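Local coordinates for protein nidogen-1 (PDB 1GL4) that binds laminin, collagen IV and perlecan in basement membranes, here seen as its G2 part, an EGF-like module joined to a beta-barrel, at residues 206-211 against 218-223; 102-107 against 181-186; 39-44 against 131-136. One frame throughout, in Å; residues are numbered along the deposited sequence.

Interaction 1: residues 206-211 against 218-223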
loop_
_atom_site.group_PDB
_atom_site.type_symbol
_atom_site.label_atom_id
_atom_site.label_comp_id
_atom_site.label_asym_id
_atom_site.label_seq_id
_atom_site.Cartn_x
_atom_site.Cartn_y
_atom_site.Cartn_z
ATOM N N GLU A 206 4.524 -12.462 13.815
ATOM C CA GLU A 206 5.953 -12.453 14.086
ATOM C C GLU A 206 6.697 -11.927 12.860
ATOM O O GLU A 206 6.172 -11.945 11.745
ATOM C CB GLU A 206 6.449 -13.864 14.434
ATOM C CG GLU A 206 6.517 -14.817 13.256
ATOM C CD GLU A 206 7.214 -16.133 13.586
ATOM O OE1 GLU A 206 7.542 -16.876 12.636
ATOM O OE2 GLU A 206 7.431 -16.429 14.784
ATOM N N TYR A 207 7.912 -11.441 13.081
ATOM C CA TYR A 207 8.752 -10.934 12.007
ATOM C C TYR A 207 10.187 -11.332 12.330
ATOM O O TYR A 207 10.537 -11.545 13.497
ATOM C CB TYR A 207 8.607 -9.411 11.875
ATOM C CG TYR A 207 8.956 -8.619 13.118
ATOM C CD1 TYR A 207 10.239 -8.115 13.307
ATOM C CD2 TYR A 207 8.003 -8.383 14.111
ATOM C CE1 TYR A 207 10.570 -7.393 14.454
ATOM C CE2 TYR A 207 8.327 -7.669 15.266
ATOM C CZ TYR A 207 9.610 -7.181 15.431
ATOM O OH TYR A 207 9.951 -6.512 16.584
ATOM N N THR A 208 11.011 -11.454 11.300
ATOM C CA THR A 208 12.395 -11.862 11.494
ATOM C C THR A 208 13.384 -10.748 11.215
ATOM O O THR A 208 13.244 -10.023 10.233
ATOM C CB THR A 208 12.743 -13.046 10.579
ATOM O OG1 THR A 208 11.884 -14.148 10.881
ATOM C CG2 THR A 208 14.207 -13.474 10.777
ATOM N N VAL A 209 14.383 -10.620 12.087
ATOM C CA VAL A 209 15.429 -9.612 11.929
ATOM C C VAL A 209 16.749 -10.275 11.532
ATOM O O VAL A 209 17.272 -11.123 12.260
ATOM C CB VAL A 209 15.671 -8.820 13.235
ATOM C CG1 VAL A 209 16.808 -7.827 13.035
ATOM C CG2 VAL A 209 14.401 -8.089 13.652
ATOM N N MET A 210 17.275 -9.895 10.371
ATOM C CA MET A 210 18.546 -10.427 9.889
ATOM C C MET A 210 19.641 -9.402 10.194
ATOM O O MET A 210 19.517 -8.224 9.843
ATOM C CB MET A 210 18.480 -10.692 8.386
ATOM C CG MET A 210 17.461 -11.745 7.980
ATOM S SD MET A 210 17.449 -12.025 6.188
ATOM C CE MET A 210 18.834 -13.176 6.025
ATOM N N GLU A 211 20.704 -9.855 10.853
ATOM C CA GLU A 211 21.824 -8.992 11.235
ATOM C C GLU A 211 22.566 -8.383 10.039
ATOM O O GLU A 211 22.555 -8.942 8.945
ATOM C CB GLU A 211 22.799 -9.782 12.113
ATOM C CG GLU A 211 22.239 -10.146 13.484
ATOM C CD GLU A 211 22.164 -8.946 14.422
ATOM O OE1 GLU A 211 23.194 -8.256 14.568
ATOM O OE2 GLU A 211 21.088 -8.694 15.014
ATOM N N ALA A 218 25.801 -12.486 12.680
ATOM C CA ALA A 218 25.246 -13.461 13.617
ATOM C C ALA A 218 23.901 -14.010 13.151
ATOM O O ALA A 218 23.260 -13.437 12.269
ATOM C CB ALA A 218 25.104 -12.829 14.995
ATOM N N PRO A 219 23.459 -15.135 13.738
ATOM C CA PRO A 219 22.180 -15.764 13.381
ATOM C C PRO A 219 20.975 -14.819 13.514
ATOM O O PRO A 219 20.962 -13.934 14.367
ATOM C CB PRO A 219 22.100 -16.943 14.344
ATOM C CG PRO A 219 23.555 -17.327 14.505
ATOM C CD PRO A 219 24.216 -15.981 14.682
ATOM N N SER A 220 19.966 -15.023 12.671
ATOM C CA SER A 220 18.760 -14.190 12.690
ATOM C C SER A 220 17.903 -14.482 13.921
ATOM O O SER A 220 18.071 -15.519 14.573
ATOM C CB SER A 220 17.938 -14.435 11.423
ATOM O OG SER A 220 17.497 -15.782 11.359
ATOM N N HIS A 221 16.979 -13.573 14.229
ATOM C CA HIS A 221 16.102 -13.733 15.385
ATOM C C HIS A 221 14.698 -13.187 15.124
ATOM O O HIS A 221 14.521 -12.180 14.439
ATOM C CB HIS A 221 16.718 -13.049 16.607
ATOM C CG HIS A 221 17.353 -11.726 16.308
ATOM N ND1 HIS A 221 16.732 -10.524 16.567
ATOM C CD2 HIS A 221 18.563 -11.419 15.784
ATOM C CE1 HIS A 221 17.533 -9.532 16.219
ATOM N NE2 HIS A 221 18.650 -10.049 15.740
ATOM N N THR A 222 13.706 -13.863 15.690
ATOM C CA THR A 222 12.309 -13.494 15.515
ATOM C C THR A 222 11.733 -12.729 16.697
ATOM O O THR A 222 12.194 -12.867 17.835
ATOM C CB THR A 222 11.453 -14.742 15.301
ATOM O OG1 THR A 222 11.578 -15.597 16.447
ATOM C CG2 THR A 222 11.912 -15.489 14.063
ATOM N N HIS A 223 10.713 -11.926 16.419
ATOM C CA HIS A 223 10.058 -11.137 17.452
ATOM C C HIS A 223 8.571 -11.078 17.120
ATOM O O HIS A 223 8.180 -11.313 15.978
ATOM C CB HIS A 223 10.687 -9.742 17.514
ATOM C CG HIS A 223 12.152 -9.767 17.829
ATOM N ND1 HIS A 223 12.637 -10.027 19.094
ATOM C CD2 HIS A 223 13.238 -9.660 17.026
ATOM C CE1 HIS A 223 13.957 -10.084 19.055
ATOM N NE2 HIS A 223 14.347 -9.867 17.812
HETATM O O HOH W 1 21.163 -12.742 10.484
HETATM O O HOH W 2 25.846 -9.598 13.673
#

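Interaction 2: residues 102-107 against 181-186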
loop_
_atom_site.group_PDB
_atom_site.type_symbol
_atom_site.label_atom_id
_atom_site.label_comp_id
_atom_site.label_asym_id
_atom_site.label_seq_id
_atom_site.Cartn_x
_atom_site.Cartn_y
_atom_site.Cartn_z
ATOM N N LEU A 102 11.920 1.171 11.976
ATOM C CA LEU A 102 10.544 1.242 11.479
ATOM C C LEU A 102 10.271 0.137 10.449
ATOM O O LEU A 102 9.134 -0.042 9.997
ATOM C CB LEU A 102 10.276 2.605 10.831
ATOM C CG LEU A 102 10.399 3.854 11.713
ATOM C CD1 LEU A 102 10.207 5.096 10.859
ATOM C CD2 LEU A 102 9.372 3.806 12.830
ATOM N N LEU A 103 11.312 -0.612 10.091
ATOM C CA LEU A 103 11.182 -1.679 9.095
ATOM C C LEU A 103 10.061 -2.693 9.314
ATOM O O LEU A 103 9.423 -3.130 8.357
ATOM C CB LEU A 103 12.516 -2.422 8.937
ATOM C CG LEU A 103 13.576 -1.695 8.095
ATOM C CD1 LEU A 103 14.889 -2.461 8.125
ATOM C CD2 LEU A 103 13.073 -1.551 6.659
ATOM N N PRO A 104 9.804 -3.092 10.569
ATOM C CA PRO A 104 8.732 -4.070 10.793
ATOM C C PRO A 104 7.320 -3.507 10.609
ATOM O O PRO A 104 6.360 -4.266 10.492
ATOM C CB PRO A 104 8.956 -4.513 12.244
ATOM C CG PRO A 104 10.407 -4.197 12.503
ATOM C CD PRO A 104 10.582 -2.878 11.798
ATOM N N LEU A 105 7.202 -2.184 10.568
ATOM C CA LEU A 105 5.897 -1.529 10.469
ATOM C C LEU A 105 5.263 -1.398 9.084
ATOM O O LEU A 105 4.742 -0.338 8.728
ATOM C CB LEU A 105 5.981 -0.146 11.119
ATOM C CG LEU A 105 6.628 -0.139 12.511
ATOM C CD1 LEU A 105 6.740 1.291 13.023
ATOM C CD2 LEU A 105 5.803 -0.986 13.462
ATOM N N ALA A 106 5.277 -2.484 8.320
ATOM C CA ALA A 106 4.690 -2.491 6.988
ATOM C C ALA A 106 3.230 -2.012 6.972
ATOM O O ALA A 106 2.779 -1.440 5.979
ATOM C CB ALA A 106 4.786 -3.888 6.391
ATOM N N PRO A 107 2.465 -2.262 8.056
ATOM C CA PRO A 107 1.065 -1.822 8.095
ATOM C C PRO A 107 0.868 -0.314 7.911
ATOM O O PRO A 107 -0.259 0.150 7.716
ATOM C CB PRO A 107 0.589 -2.312 9.460
ATOM C CG PRO A 107 1.347 -3.592 9.618
ATOM C CD PRO A 107 2.743 -3.185 9.175
ATOM N N ALA A 181 20.684 -3.605 9.425
ATOM C CA ALA A 181 19.983 -4.879 9.485
ATOM C C ALA A 181 18.797 -4.855 8.520
ATOM O O ALA A 181 18.400 -3.790 8.037
ATOM C CB ALA A 181 19.502 -5.141 10.913
ATOM N N SER A 182 18.245 -6.029 8.229
ATOM C CA SER A 182 17.093 -6.139 7.338
ATOM C C SER A 182 15.983 -6.901 8.066
ATOM O O SER A 182 16.235 -7.527 9.096
ATOM C CB SER A 182 17.487 -6.863 6.045
ATOM O OG SER A 182 18.085 -8.118 6.323
ATOM N N VAL A 183 14.763 -6.847 7.532
ATOM C CA VAL A 183 13.613 -7.510 8.152
ATOM C C VAL A 183 12.775 -8.322 7.154
ATOM O O VAL A 183 12.605 -7.921 6.002
ATOM C CB VAL A 183 12.695 -6.452 8.837
ATOM C CG1 VAL A 183 11.378 -7.076 9.244
ATOM C CG2 VAL A 183 13.398 -5.866 10.054
ATOM N N HIS A 184 12.250 -9.459 7.601
ATOM C CA HIS A 184 11.421 -10.307 6.744
ATOM C C HIS A 184 10.072 -10.651 7.374
ATOM O O HIS A 184 9.993 -11.025 8.547
ATOM C CB HIS A 184 12.143 -11.611 6.401
ATOM C CG HIS A 184 11.324 -12.541 5.558
ATOM N ND1 HIS A 184 10.894 -12.213 4.288
ATOM C CD2 HIS A 184 10.834 -13.779 5.810
ATOM C CE1 HIS A 184 10.177 -13.207 3.795
ATOM N NE2 HIS A 184 10.125 -14.170 4.700
ATOM N N ILE A 185 9.020 -10.538 6.571
ATOM C CA ILE A 185 7.656 -10.825 6.999
ATOM C C ILE A 185 7.032 -11.872 6.064
ATOM O O ILE A 185 7.016 -11.702 4.842
ATOM C CB ILE A 185 6.811 -9.521 6.989
ATOM C CG1 ILE A 185 7.321 -8.568 8.078
ATOM C CG2 ILE A 185 5.332 -9.835 7.204
ATOM C CD1 ILE A 185 6.866 -7.128 7.907
ATOM N N GLU A 186 6.535 -12.958 6.651
ATOM C CA GLU A 186 5.904 -14.051 5.901
ATOM C C GLU A 186 4.430 -13.741 5.614
ATOM O O GLU A 186 3.840 -12.878 6.251
ATOM C CB GLU A 186 5.969 -15.344 6.717
ATOM C CG GLU A 186 7.355 -15.936 6.895
ATOM C CD GLU A 186 7.697 -16.913 5.794
ATOM O OE1 GLU A 186 7.770 -16.493 4.618
ATOM O OE2 GLU A 186 7.885 -18.110 6.106
#

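Interaction 3: residues 39-44 against 131-136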
loop_
_atom_site.group_PDB
_atom_site.type_symbol
_atom_site.label_atom_id
_atom_site.label_comp_id
_atom_site.label_asym_id
_atom_site.label_seq_id
_atom_site.Cartn_x
_atom_site.Cartn_y
_atom_site.Cartn_z
ATOM N N ASN A 39 -17.695 4.677 -3.545
ATOM C CA ASN A 39 -18.926 4.807 -2.766
ATOM C C ASN A 39 -19.895 5.881 -3.260
ATOM O O ASN A 39 -20.754 6.331 -2.505
ATOM C CB ASN A 39 -18.580 5.081 -1.302
ATOM C CG ASN A 39 -18.018 6.473 -1.088
ATOM O OD1 ASN A 39 -17.673 7.174 -2.045
ATOM N ND2 ASN A 39 -17.912 6.880 0.173
ATOM N N GLY A 40 -19.766 6.299 -4.515
ATOM C CA GLY A 40 -20.672 7.316 -5.030
ATOM C C GLY A 40 -20.132 8.728 -4.899
ATOM O O GLY A 40 -20.215 9.517 -5.844
ATOM N N ARG A 41 -19.593 9.057 -3.726
ATOM C CA ARG A 41 -19.021 10.378 -3.488
ATOM C C ARG A 41 -17.637 10.449 -4.128
ATOM O O ARG A 41 -17.177 11.519 -4.529
ATOM C CB ARG A 41 -18.906 10.650 -1.983
ATOM C CG ARG A 41 -20.224 10.991 -1.293
ATOM C CD ARG A 41 -20.046 11.061 0.218
ATOM N NE ARG A 41 -18.971 11.976 0.596
ATOM C CZ ARG A 41 -19.066 13.300 0.579
ATOM N NH1 ARG A 41 -20.199 13.886 0.207
ATOM N NH2 ARG A 41 -18.021 14.043 0.923
ATOM N N GLN A 42 -16.986 9.292 -4.215
ATOM C CA GLN A 42 -15.652 9.168 -4.799
ATOM C C GLN A 42 -15.660 7.909 -5.674
ATOM O O GLN A 42 -16.067 6.833 -5.216
ATOM C CB GLN A 42 -14.596 9.011 -3.694
ATOM C CG GLN A 42 -14.660 10.029 -2.547
ATOM C CD GLN A 42 -14.146 11.404 -2.925
ATOM O OE1 GLN A 42 -13.325 11.544 -3.826
ATOM N NE2 GLN A 42 -14.610 12.428 -2.215
ATOM N N CYS A 43 -15.219 8.041 -6.923
ATOM C CA CYS A 43 -15.191 6.907 -7.850
ATOM C C CYS A 43 -13.931 6.923 -8.715
ATOM O O CYS A 43 -13.431 7.991 -9.057
ATOM C CB CYS A 43 -16.418 6.938 -8.776
ATOM S SG CYS A 43 -18.047 6.988 -7.955
ATOM N N VAL A 44 -13.420 5.738 -9.056
ATOM C CA VAL A 44 -12.244 5.614 -9.921
ATOM C C VAL A 44 -12.517 4.522 -10.959
ATOM O O VAL A 44 -13.249 3.567 -10.690
ATOM C CB VAL A 44 -10.960 5.250 -9.125
ATOM C CG1 VAL A 44 -10.618 6.366 -8.147
ATOM C CG2 VAL A 44 -11.148 3.934 -8.383
ATOM N N GLY A 131 -14.723 4.967 0.031
ATOM C CA GLY A 131 -14.472 6.006 -0.952
ATOM C C GLY A 131 -13.201 6.775 -0.612
ATOM O O GLY A 131 -12.983 7.888 -1.098
ATOM N N GLY A 132 -12.354 6.187 0.228
ATOM C CA GLY A 132 -11.118 6.856 0.599
ATOM C C GLY A 132 -11.321 8.016 1.558
ATOM O O GLY A 132 -10.467 8.893 1.669
ATOM N N GLU A 133 -12.468 8.033 2.232
ATOM C CA GLU A 133 -12.783 9.066 3.211
ATOM C C GLU A 133 -12.990 8.343 4.537
ATOM O O GLU A 133 -14.067 7.810 4.788
ATOM C CB GLU A 133 -14.074 9.805 2.819
ATOM C CG GLU A 133 -14.022 10.518 1.467
ATOM C CD GLU A 133 -15.389 11.035 1.021
ATOM O OE1 GLU A 133 -16.352 10.241 0.955
ATOM O OE2 GLU A 133 -15.501 12.235 0.726
ATOM N N PHE A 134 -11.959 8.301 5.377
ATOM C CA PHE A 134 -12.072 7.613 6.661
ATOM C C PHE A 134 -10.926 7.952 7.603
ATOM O O PHE A 134 -9.937 8.569 7.202
ATOM C CB PHE A 134 -12.135 6.085 6.448
ATOM C CG PHE A 134 -10.859 5.472 5.889
ATOM C CD1 PHE A 134 -9.913 4.893 6.736
ATOM C CD2 PHE A 134 -10.623 5.451 4.514
ATOM C CE1 PHE A 134 -8.758 4.299 6.225
ATOM C CE2 PHE A 134 -9.468 4.858 3.990
ATOM C CZ PHE A 134 -8.531 4.279 4.847
ATOM N N THR A 135 -11.084 7.561 8.864
ATOM C CA THR A 135 -10.061 7.785 9.882
ATOM C C THR A 135 -9.600 6.417 10.375
ATOM O O THR A 135 -10.421 5.523 10.593
ATOM C CB THR A 135 -10.618 8.556 11.098
ATOM O OG1 THR A 135 -11.105 9.835 10.678
ATOM C CG2 THR A 135 -9.526 8.750 12.148
ATOM N N ARG A 136 -8.291 6.262 10.546
ATOM C CA ARG A 136 -7.708 5.014 11.021
ATOM C C ARG A 136 -6.933 5.264 12.308
ATOM O O ARG A 136 -5.985 6.052 12.318
ATOM C CB ARG A 136 -6.746 4.431 9.976
ATOM C CG ARG A 136 -6.081 3.111 10.398
ATOM C CD ARG A 136 -4.715 2.898 9.728
ATOM N NE ARG A 136 -4.240 1.517 9.853
ATOM C CZ ARG A 136 -3.051 1.088 9.433
ATOM N NH1 ARG A 136 -2.197 1.932 8.864
ATOM N NH2 ARG A 136 -2.725 -0.198 9.555
#

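Interaction 1: residues 206-211 against 218-223
Val-209 N donates to His-221 O in a nearly straight bond of 2.8 Å (173°), and His-221 N returns a longer one to Val-209 O. Tyr-207 and His-223 make the same two-way exchange. Between these hydrogen-bonded pairs lies the non-hydrogen-bonded pair Thr-208 and Thr-222, beta-branched residues suited to extended strands, whose OG1 and CG2 respectively meet at 3.5 Å. Here strands 198-210 and 221-232 pair at the loop end of an antiparallel hairpin in the G2 beta-barrel. On the face opposite the threonines, chi1 of 41° sets His-221 CG between its backbone N and carbonyl carbon, and Val-209 CB makes an off-centre CH-pi contact with the ring. In the ring plane, His-221 NE2 donates to the anti lone pair of Glu-211 OE2 at 2.9 Å. At the other nitrogen, His-221 ND1 and His-223 NE2 share a hydrogen bond of 2.8 Å. A leucine in place of His-221 would probably leave the Glu-211 carboxylate without its imidazole mate and His-223 freer to turn. The Tyr-207 ring lies over His-223 CA, its OH 3.4 Å from His-223 CB, while two waters bridge Glu-211 to Ala-218.

Interaction 2: residues 102-107 against 181-186
Leu-103 and Val-183 point toward each other and run by each other in opposite senses, so that the valine methyl lies against the base of the leucine side chain. The closest approach is between Leu-103 CB and Val-183 CG2, at 3.7 Å. With Val-183 CG1 anti to the backbone N (chi1 169°), CG2 stands beside that N and is the methyl that faces the loop. Beyond CB, the leucine continues along the strand toward its start, and its CD1 comes within 3.8 Å of Ala-181 O. The same valine methyl also meets the pyrrolidine ring, Pro-104 CG lying 4.2 Å from Val-183 CG2. Two residues on, Ile-185 again faces the loop. Its chain is extended at chi2 (163°), which carries CD1 out to 4.1 Å from Ala-106 CB; the same methyl lies 3.9 Å from Pro-104 O.

Val-183 faces the loop while Ser-182 points away, the alternation of a barrel strand. The loop 102-107 leads into helix 107-115, which, as in the related GFP-like barrels, runs through the barrel interior. The contact is buried and apolar, which suits leucine, valine, isoleucine and proline; no hydrogen bond crosses it. Within the loop, Leu-105 N donates to Leu-102 O at 2.9 Å, closing a type I turn with Leu-103 and Pro-104 at its two central positions. Tyr-225 OH is hydrogen-bonded to Pro-104 O, and Tyr-269 OH to Leu-102 O as a second partner. Val-258 on strand 248-261 packs against both Val-183 and Ala-106, and Tyr-260 and Leu-267 touch Leu-103. The side chain of Leu-103 lies about 7 Å from that of Arg-268, a residue involved in perlecan binding.

Interaction 3: residues 39-44 against 131-136
Glu-133 and Arg-41 form a salt bridge in which the guanidinium grips the carboxylate side-on, with one nitrogen to each oxygen. Arg-41 NE donates to the syn lone pair of Glu-133 OE1 at 3.2 Å, and Arg-41 NH2 reaches Glu-133 OE2 at 3.1 Å. The two flat groups are nearly coplanar, 13° apart. A bend at chi3 of Arg-41 (54°) places NE where it can take part, and the long chain and flat guanidinium of arginine suit such a two-point grip.

A further hydrogen bond comes from Gln-42, whose NE2 meets Glu-133 OE2 at 3.1 Å from above the carboxylate plane, on the face opposite to Arg-41 NH2. The other end of this amide is also used, since Gln-42 OE1 accepts from Ile-158 N; a glutamine can serve both as donor and acceptor. Within its own segment, Asn-39 OD1 takes the N-H of Gln-42 at 3.1 Å, an Asx motif that holds the turn.

Close packing involves Gly-131, which follows helix 126-130 with positive phi. Asn-39 OD1 lies 3.6 Å from Gly-131 CA, where a side chain would collide with it, while Gln-42 CG packs on Gly-131 O.

The 39-44 segment, tied by the Cys-32 to Cys-43 disulfide, belongs to an EGF-like module, and the contact is a polar interface between that module and the G2 beta-barrel.

How the interactions relate
Interactions 1 and 2 lie side by side, their centres about 10 Å apart, because strands 182-195 and 198-210 are neighbours: Thr-208 O and His-184 N are 2.9 Å apart, probably hydrogen-bonded, as are Met-210 N and Ser-182 O. Interaction 3 is on the opposite side of the chain's centre, about 28 Å from interaction 2 and 38 Å from interaction 1, centre to centre. It still touches interaction 2, through a probable hydrogen bond of 2.9 Å between Pro-107 O and Arg-136 NH1. Of the three, interaction 2 comes near a perlecan-binding residue, Arg-268, whereas in interaction 3 the side chain of Gln-42 is about 12 Å from the bound zinc ion.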